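Local structure of malonyl CoA-acyl carrier protein transacylase (Clostridium perfringens, 3PTW) at residues 102-116 with 210-222. The protein probably transfers the malonyl group from malonyl-CoA to acyl carrier protein, the step that supplies extender units for fatty acid synthesis. Residues are numbered along the deposited sequence; the frame is centred on the assembly and turned at random.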
ATOM      1  N   GLY A 102      10.373  -8.155  -9.915  1.00 31.14           N
ATOM      2  CA  GLY A 102      11.509  -9.073  -9.821  1.00 32.79           C
ATOM      3  C   GLY A 102      12.657  -8.580  -8.944  1.00 34.24           C
ATOM      4  O   GLY A 102      13.660  -9.275  -8.790  1.00 35.07           O
ATOM      5  N   ALA A 103      12.518  -7.388  -8.354  1.00 34.48           N
ATOM      6  CA  ALA A 103      13.574  -6.830  -7.500  1.00 35.28           C
ATOM      7  C   ALA A 103      13.707  -7.632  -6.207  1.00 36.44           C
ATOM      8  O   ALA A 103      14.796  -7.759  -5.632  1.00 36.41           O
ATOM      9  CB  ALA A 103      13.285  -5.387  -7.194  1.00 34.68           C
ATOM     10  N   ILE A 104      12.571  -8.159  -5.756  1.00 36.88           N
ATOM     11  CA  ILE A 104      12.506  -8.947  -4.546  1.00 37.13           C
ATOM     12  C   ILE A 104      11.737 -10.220  -4.866  1.00 37.69           C
ATOM     13  O   ILE A 104      10.743 -10.203  -5.578  1.00 38.03           O
ATOM     14  CB  ILE A 104      11.849  -8.159  -3.363  1.00 36.28           C
ATOM     15  CG1 ILE A 104      12.659  -6.887  -3.034  1.00 35.07           C
ATOM     16  CG2 ILE A 104      11.759  -9.029  -2.117  1.00 34.96           C
ATOM     17  CD1 ILE A 104      11.966  -5.907  -2.049  1.00 35.44           C
ATOM     18  N   ASN A 105      12.241 -11.319  -4.343  1.00 38.56           N
ATOM     19  CA  ASN A 105      11.619 -12.623  -4.451  1.00 39.54           C
ATOM     20  C   ASN A 105      10.359 -12.673  -3.570  1.00 37.79           C
ATOM     21  O   ASN A 105      10.304 -12.037  -2.517  1.00 37.22           O
ATOM     22  CB  ASN A 105      12.680 -13.652  -4.021  1.00 41.85           C
ATOM     23  CG  ASN A 105      12.123 -15.007  -3.758  1.00 50.63           C
ATOM     24  OD1 ASN A 105      12.073 -15.443  -2.608  1.00 44.00           O
ATOM     25  ND2 ASN A 105      11.719 -15.708  -4.818  1.00 43.47           N
ATOM     26  N   PHE A 106       9.341 -13.401  -4.015  1.00 37.03           N
ATOM     27  CA  PHE A 106       8.114 -13.565  -3.223  1.00 36.01           C
ATOM     28  C   PHE A 106       8.344 -14.090  -1.789  1.00 35.99           C
ATOM     29  O   PHE A 106       7.915 -13.449  -0.825  1.00 35.90           O
ATOM     30  CB  PHE A 106       7.076 -14.427  -3.961  1.00 35.50           C
ATOM     31  CG  PHE A 106       5.876 -14.778  -3.113  1.00 40.42           C
ATOM     32  CD1 PHE A 106       4.985 -13.788  -2.704  1.00 34.61           C
ATOM     33  CD2 PHE A 106       5.663 -16.091  -2.691  1.00 35.67           C
ATOM     34  CE1 PHE A 106       3.889 -14.101  -1.903  1.00 40.12           C
ATOM     35  CE2 PHE A 106       4.570 -16.415  -1.900  1.00 41.10           C
ATOM     36  CZ  PHE A 106       3.679 -15.416  -1.505  1.00 34.70           C
ATOM     37  N   GLU A 107       9.011 -15.239  -1.649  1.00 36.25           N
ATOM     38  CA  GLU A 107       9.322 -15.808  -0.326  1.00 36.82           C
ATOM     39  C   GLU A 107      10.035 -14.809   0.602  1.00 36.24           C
ATOM     40  O   GLU A 107       9.717 -14.723   1.784  1.00 35.76           O
ATOM     41  CB  GLU A 107      10.143 -17.102  -0.437  1.00 38.08           C
ATOM     42  CG  GLU A 107       9.352 -18.327  -0.888  1.00 49.62           C
ATOM     43  CD  GLU A 107       9.292 -18.485  -2.403  1.00 39.11           C
ATOM     44  OE1 GLU A 107       9.220 -19.644  -2.863  1.00 50.60           O
ATOM     45  OE2 GLU A 107       9.322 -17.464  -3.140  1.00 49.43           O
ATOM     46  N   ASP A 108      10.990 -14.061   0.054  1.00 36.08           N
ATOM     47  CA  ASP A 108      11.688 -13.027   0.806  1.00 36.36           C
ATOM     48  C   ASP A 108      10.748 -11.869   1.097  1.00 35.65           C
ATOM     49  O   ASP A 108      10.784 -11.283   2.181  1.00 35.59           O
ATOM     50  CB  ASP A 108      12.925 -12.543   0.045  1.00 36.54           C
ATOM     51  CG  ASP A 108      13.955 -13.638  -0.147  1.00 43.32           C
ATOM     52  OD1 ASP A 108      13.906 -14.659   0.577  1.00 38.10           O
ATOM     53  OD2 ASP A 108      14.819 -13.479  -1.025  1.00 37.57           O
ATOM     54  N   GLY A 109       9.892 -11.562   0.128  1.00 35.05           N
ATOM     55  CA  GLY A 109       8.856 -10.552   0.304  1.00 34.13           C
ATOM     56  C   GLY A 109       7.998 -10.844   1.515  1.00 34.21           C
ATOM     57  O   GLY A 109       7.927 -10.030   2.439  1.00 34.46           O
ATOM     58  N   VAL A 110       7.363 -12.013   1.543  1.00 34.27           N
ATOM     59  CA  VAL A 110       6.456 -12.309   2.651  1.00 34.42           C
ATOM     60  C   VAL A 110       7.146 -12.320   4.002  1.00 34.62           C
ATOM     61  O   VAL A 110       6.644 -11.698   4.929  1.00 34.09           O
ATOM     62  CB  VAL A 110       5.587 -13.573   2.452  1.00 34.85           C
ATOM     63  CG1 VAL A 110       4.410 -13.254   1.572  1.00 43.60           C
ATOM     64  CG2 VAL A 110       6.394 -14.756   1.914  1.00 44.38           C
ATOM     65  N   LYS A 111       8.307 -12.980   4.096  1.00 35.81           N
ATOM     66  CA  LYS A 111       9.083 -12.999   5.336  1.00 36.63           C
ATOM     67  C   LYS A 111       9.443 -11.590   5.801  1.00 35.13           C
ATOM     68  O   LYS A 111       9.336 -11.283   6.985  1.00 35.22           O
ATOM     69  CB  LYS A 111      10.348 -13.884   5.240  1.00 38.84           C
ATOM     70  CG  LYS A 111      10.075 -15.392   5.132  1.00 40.45           C
ATOM     71  CD  LYS A 111      11.161 -16.284   5.779  1.00 42.91           C
ATOM     72  CE  LYS A 111      12.410 -16.445   4.922  1.00 41.85           C
ATOM     73  NZ  LYS A 111      12.112 -16.247   3.469  1.00 44.22           N
ATOM     74  N   LEU A 112       9.858 -10.738   4.867  1.00 33.86           N
ATOM     75  CA  LEU A 112      10.291  -9.383   5.195  1.00 33.36           C
ATOM     76  C   LEU A 112       9.169  -8.506   5.770  1.00 32.57           C
ATOM     77  O   LEU A 112       9.367  -7.810   6.779  1.00 32.47           O
ATOM     78  CB  LEU A 112      10.905  -8.706   3.963  1.00 33.25           C
ATOM     79  CG  LEU A 112      11.542  -7.334   4.171  1.00 39.24           C
ATOM     80  CD1 LEU A 112      12.715  -7.418   5.143  1.00 33.73           C
ATOM     81  CD2 LEU A 112      11.992  -6.760   2.834  1.00 33.60           C
ATOM     82  N   VAL A 113       7.995  -8.538   5.142  1.00 31.83           N
ATOM     83  CA  VAL A 113       6.911  -7.651   5.574  1.00 32.11           C
ATOM     84  C   VAL A 113       6.295  -8.052   6.921  1.00 32.38           C
ATOM     85  O   VAL A 113       5.731  -7.209   7.624  1.00 32.74           O
ATOM     86  CB  VAL A 113       5.815  -7.443   4.503  1.00 31.69           C
ATOM     87  CG1 VAL A 113       6.402  -6.742   3.247  1.00 25.56           C
ATOM     88  CG2 VAL A 113       5.101  -8.760   4.175  1.00 25.24           C
ATOM     89  N   LYS A 114       6.425  -9.322   7.279  1.00 32.43           N
ATOM     90  CA  LYS A 114       6.010  -9.776   8.599  1.00 33.44           C
ATOM     91  C   LYS A 114       6.890  -9.079   9.641  1.00 34.03           C
ATOM     92  O   LYS A 114       6.384  -8.549  10.628  1.00 34.38           O
ATOM     93  CB  LYS A 114       6.107 -11.303   8.703  1.00 34.11           C
ATOM     94  CG  LYS A 114       5.765 -11.878  10.067  1.00 34.03           C
ATOM     95  CD  LYS A 114       5.800 -13.414  10.018  1.00 36.63           C
ATOM     96  CE  LYS A 114       5.895 -14.017  11.418  1.00 36.25           C
ATOM     97  NZ  LYS A 114       4.569 -13.986  12.083  1.00 39.27           N
ATOM     98  N   LYS A 115       8.200  -9.057   9.389  1.00 34.17           N
ATOM     99  CA  LYS A 115       9.142  -8.391  10.279  1.00 34.94           C
ATOM    100  C   LYS A 115       8.877  -6.893  10.350  1.00 34.68           C
ATOM    101  O   LYS A 115       8.856  -6.320  11.431  1.00 35.51           O
ATOM    102  CB  LYS A 115      10.597  -8.699   9.879  1.00 35.72           C
ATOM    103  CG  LYS A 115      11.007 -10.145  10.202  1.00 40.43           C
ATOM    104  CD  LYS A 115      12.515 -10.349  10.127  1.00 37.61           C
ATOM    105  CE  LYS A 115      12.918 -11.836  10.131  1.00 41.59           C
ATOM    106  NZ  LYS A 115      12.500 -12.579   8.867  1.00 38.38           N
ATOM    107  N   ARG A 116       8.652  -6.282   9.187  1.00 34.01           N
ATOM    108  CA  ARG A 116       8.342  -4.865   9.050  1.00 33.49           C
ATOM    109  C   ARG A 116       7.101  -4.492   9.856  1.00 33.37           C
ATOM    110  O   ARG A 116       7.096  -3.503  10.588  1.00 33.58           O
ATOM    111  CB  ARG A 116       8.123  -4.535   7.570  1.00 32.83           C
ATOM    112  CG  ARG A 116       7.589  -3.125   7.261  1.00 32.28           C
ATOM    113  CD  ARG A 116       7.317  -3.020   5.747  1.00 32.54           C
ATOM    114  NE  ARG A 116       6.997  -1.671   5.284  1.00 31.04           N
ATOM    115  CZ  ARG A 116       5.768  -1.150   5.257  1.00 32.08           C
ATOM    116  NH1 ARG A 116       4.732  -1.847   5.703  1.00 30.37           N
ATOM    117  NH2 ARG A 116       5.586   0.091   4.814  1.00 30.29           N
ATOM    118  N   LEU A 210      14.261  -2.395  10.162  1.00 32.30           N
ATOM    119  CA  LEU A 210      13.916  -2.828   8.817  1.00 31.91           C
ATOM    120  C   LEU A 210      15.151  -2.784   7.907  1.00 32.29           C
ATOM    121  O   LEU A 210      15.389  -3.723   7.129  1.00 32.27           O
ATOM    122  CB  LEU A 210      12.778  -1.970   8.265  1.00 30.87           C
ATOM    123  CG  LEU A 210      12.295  -2.218   6.839  1.00 43.85           C
ATOM    124  CD1 LEU A 210      11.786  -3.658   6.676  1.00 30.40           C
ATOM    125  CD2 LEU A 210      11.222  -1.180   6.472  1.00 29.89           C
ATOM    126  N   GLU A 211      15.941  -1.718   8.037  1.00 32.07           N
ATOM    127  CA  GLU A 211      17.224  -1.589   7.328  1.00 32.66           C
ATOM    128  C   GLU A 211      18.114  -2.817   7.557  1.00 32.95           C
ATOM    129  O   GLU A 211      18.624  -3.413   6.604  1.00 32.67           O
ATOM    130  CB  GLU A 211      17.959  -0.319   7.763  1.00 33.10           C
ATOM    131  CG  GLU A 211      19.362  -0.155   7.190  1.00 40.50           C
ATOM    132  CD  GLU A 211      19.986   1.196   7.525  1.00 34.83           C
ATOM    133  OE1 GLU A 211      19.774   1.700   8.641  1.00 41.13           O
ATOM    134  OE2 GLU A 211      20.694   1.765   6.665  1.00 42.19           O
ATOM    135  N   ASP A 212      18.292  -3.191   8.819  1.00 33.42           N
ATOM    136  CA  ASP A 212      19.118  -4.368   9.164  1.00 34.04           C
ATOM    137  C   ASP A 212      18.608  -5.633   8.488  1.00 33.90           C
ATOM    138  O   ASP A 212      19.392  -6.415   7.953  1.00 35.54           O
ATOM    139  CB  ASP A 212      19.229  -4.539  10.684  1.00 34.32           C
ATOM    140  CG  ASP A 212      20.114  -3.482  11.319  1.00 39.95           C
ATOM    141  OD1 ASP A 212      19.965  -3.214  12.535  1.00 35.41           O
ATOM    142  OD2 ASP A 212      20.962  -2.903  10.595  1.00 35.39           O
ATOM    143  N   GLU A 213      17.296  -5.818   8.500  1.00 32.68           N
ATOM    144  CA  GLU A 213      16.654  -6.947   7.806  1.00 32.41           C
ATOM    145  C   GLU A 213      16.818  -6.892   6.283  1.00 31.50           C
ATOM    146  O   GLU A 213      17.198  -7.884   5.655  1.00 31.82           O
ATOM    147  CB  GLU A 213      15.160  -7.004   8.159  1.00 32.77           C
ATOM    148  CG  GLU A 213      14.879  -7.408   9.604  1.00 45.80           C
ATOM    149  CD  GLU A 213      15.620  -8.673  10.020  1.00 35.02           C
ATOM    150  OE1 GLU A 213      15.606  -9.669   9.253  1.00 46.19           O
ATOM    151  OE2 GLU A 213      16.222  -8.648  11.116  1.00 47.32           O
ATOM    152  N   LEU A 214      16.513  -5.736   5.695  1.00 30.13           N
ATOM    153  CA  LEU A 214      16.727  -5.516   4.260  1.00 30.37           C
ATOM    154  C   LEU A 214      18.152  -5.881   3.814  1.00 32.07           C
ATOM    155  O   LEU A 214      18.322  -6.529   2.789  1.00 31.66           O
ATOM    156  CB  LEU A 214      16.369  -4.070   3.851  1.00 29.32           C
ATOM    157  CG  LEU A 214      14.879  -3.703   3.730  1.00 30.12           C
ATOM    158  CD1 LEU A 214      14.665  -2.185   3.775  1.00 28.56           C
ATOM    159  CD2 LEU A 214      14.256  -4.285   2.436  1.00 28.51           C
ATOM    160  N   ASN A 215      19.159  -5.480   4.595  1.00 33.79           N
ATOM    161  CA  ASN A 215      20.564  -5.784   4.285  1.00 36.33           C
ATOM    162  C   ASN A 215      20.912  -7.289   4.212  1.00 37.83           C
ATOM    163  O   ASN A 215      21.944  -7.661   3.641  1.00 37.59           O
ATOM    164  CB  ASN A 215      21.496  -5.071   5.270  1.00 37.41           C
ATOM    165  CG  ASN A 215      21.662  -3.590   4.960  1.00 44.94           C
ATOM    166  OD1 ASN A 215      21.536  -3.168   3.821  1.00 38.10           O
ATOM    167  ND2 ASN A 215      21.966  -2.797   5.979  1.00 38.26           N
ATOM    168  N   LYS A 216      20.056  -8.134   4.794  1.00 39.24           N
ATOM    169  CA  LYS A 216      20.280  -9.589   4.818  1.00 41.70           C
ATOM    170  C   LYS A 216      19.774 -10.310   3.567  1.00 41.52           C
ATOM    171  O   LYS A 216      20.253 -11.395   3.248  1.00 42.51           O
ATOM    172  CB  LYS A 216      19.638 -10.237   6.054  1.00 43.02           C
ATOM    173  CG  LYS A 216      20.252  -9.863   7.398  1.00 36.98           C
ATOM    174  CD  LYS A 216      19.240 -10.158   8.503  1.00 45.49           C
ATOM    175  CE  LYS A 216      19.812  -9.972   9.892  1.00 36.73           C
ATOM    176  NZ  LYS A 216      20.072 -11.301  10.516  1.00 49.02           N
ATOM    177  N   ILE A 217      18.821  -9.724   2.853  1.00 40.59           N
ATOM    178  CA  ILE A 217      18.213 -10.455   1.736  1.00 40.83           C
ATOM    179  C   ILE A 217      18.780 -10.024   0.382  1.00 40.80           C
ATOM    180  O   ILE A 217      19.475  -9.014   0.279  1.00 40.52           O
ATOM    181  CB  ILE A 217      16.630 -10.446   1.752  1.00 40.42           C
ATOM    182  CG1 ILE A 217      16.040  -9.269   0.951  1.00 44.51           C
ATOM    183  CG2 ILE A 217      16.063 -10.584   3.175  1.00 44.58           C
ATOM    184  CD1 ILE A 217      15.484  -8.141   1.759  1.00 40.29           C
ATOM    185  N   SER A 218      18.477 -10.805  -0.646  1.00 41.22           N
ATOM    186  CA  SER A 218      18.936 -10.522  -1.998  1.00 41.92           C
ATOM    187  C   SER A 218      17.986  -9.601  -2.759  1.00 41.69           C
ATOM    188  O   SER A 218      16.783  -9.868  -2.880  1.00 41.51           O
ATOM    189  CB  SER A 218      19.196 -11.821  -2.768  1.00 42.47           C
ATOM    190  OG  SER A 218      18.246 -12.805  -2.423  1.00 55.06           O
ATOM    191  N   ILE A 219      18.539  -8.504  -3.261  1.00 41.66           N
ATOM    192  CA  ILE A 219      17.762  -7.510  -3.980  1.00 41.42           C
ATOM    193  C   ILE A 219      18.289  -7.387  -5.402  1.00 41.86           C
ATOM    194  O   ILE A 219      19.475  -7.141  -5.610  1.00 42.61           O
ATOM    195  CB  ILE A 219      17.757  -6.149  -3.235  1.00 41.57           C
ATOM    196  CG1 ILE A 219      16.855  -6.245  -1.997  1.00 45.30           C
ATOM    197  CG2 ILE A 219      17.259  -5.018  -4.143  1.00 45.93           C
ATOM    198  CD1 ILE A 219      17.322  -5.428  -0.830  1.00 41.04           C
ATOM    199  N   ASN A 220      17.395  -7.586  -6.367  1.00 41.50           N
ATOM    200  CA  ASN A 220      17.744  -7.578  -7.779  1.00 42.45           C
ATOM    201  C   ASN A 220      17.353  -6.276  -8.472  1.00 42.16           C
ATOM    202  O   ASN A 220      16.627  -5.442  -7.911  1.00 41.01           O
ATOM    203  CB  ASN A 220      17.051  -8.738  -8.495  1.00 43.18           C
ATOM    204  CG  ASN A 220      17.321 -10.074  -7.839  1.00 49.88           C
ATOM    205  OD1 ASN A 220      18.447 -10.564  -7.856  1.00 44.74           O
ATOM    206  ND2 ASN A 220      16.281 -10.672  -7.253  1.00 43.51           N
ATOM    207  N   LYS A 221      17.840  -6.125  -9.702  1.00 42.55           N
ATOM    208  CA  LYS A 221      17.426  -5.061 -10.599  1.00 42.81           C
ATOM    209  C   LYS A 221      15.898  -5.121 -10.830  1.00 41.44           C
ATOM    210  O   LYS A 221      15.308  -6.204 -10.908  1.00 40.36           O
ATOM    211  CB  LYS A 221      18.205  -5.210 -11.912  1.00 44.57           C
ATOM    212  CG  LYS A 221      17.731  -4.369 -13.082  1.00 63.43           C
ATOM    213  CD  LYS A 221      18.242  -4.948 -14.403  1.00 47.02           C
ATOM    214  CE  LYS A 221      17.741  -4.142 -15.591  1.00 64.72           C
ATOM    215  NZ  LYS A 221      16.281  -4.330 -15.818  1.00 46.59           N
ATOM    216  N   LEU A 222      15.264  -3.954 -10.917  1.00 41.46           N
ATOM    217  CA  LEU A 222      13.828  -3.877 -11.217  1.00 40.90           C
ATOM    218  C   LEU A 222      13.566  -4.086 -12.692  1.00 40.90           C
ATOM    219  O   LEU A 222      14.294  -3.569 -13.546  1.00 41.32           O
ATOM    220  CB  LEU A 222      13.220  -2.520 -10.844  1.00 40.69           C
ATOM    221  CG  LEU A 222      13.618  -1.651  -9.649  1.00 50.75           C
ATOM    222  CD1 LEU A 222      12.360  -1.033  -9.061  1.00 39.59           C
ATOM    223  CD2 LEU A 222      14.380  -2.414  -8.596  1.00 40.84           C
TER
HETATM  224  O   HOH W   1      14.778 -11.359  -2.561  1.00 35.41           O
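Leu112 holds CG opposite its backbone N (chi1 -174°), which sends both methyls across to helix 210-214; Leu210, with CG likewise turned from its N (chi1 178°), brings CD1 to Leu112 CD1 and Arg116 CB. Leu112 CD2 presses against Leu214 CD2 at 3.4 Å, tighter than usual for two carbons, and also meets Ile217 CD1; its CD1 lies 3.9 Å from Glu213 CB. Leu112 crosses Leu210, Leu214 and Ile217 roughly at right angles and packs between helix 106-116 and both helix 210-214 and the turn that follows it; the two short helix segments run nearly antiparallel (163°). The aliphatic part of Lys115 runs across the Glu213 carboxylate, CD 3.3 Å from OE1; their charged ends stay beyond salt-bridge distance. At the other end, Asn220 N gives a nearly straight bond to Ala103 O (2.7 Å), and Asn220 ND2 adds a weak one to Gly102 O. Ala103 CB packs closely on Leu222 CD2. Between these zones a water accepts from Asn105 N and donates to Asp108 OD2 and, at a doubtfully short distance, Ser218 O. Asn105 caps helix 106-116, its OD1 taking Asp108 N. Beyond the seam, the Arg116 guanidinium binds Gln63, Gln248 and Ser91, the last lying in a GxSxG sequence consistent with the nucleophile elbow of malonyl-CoA:ACP transacylases, where an arginine beside the serine probably receives the malonyl carboxylate.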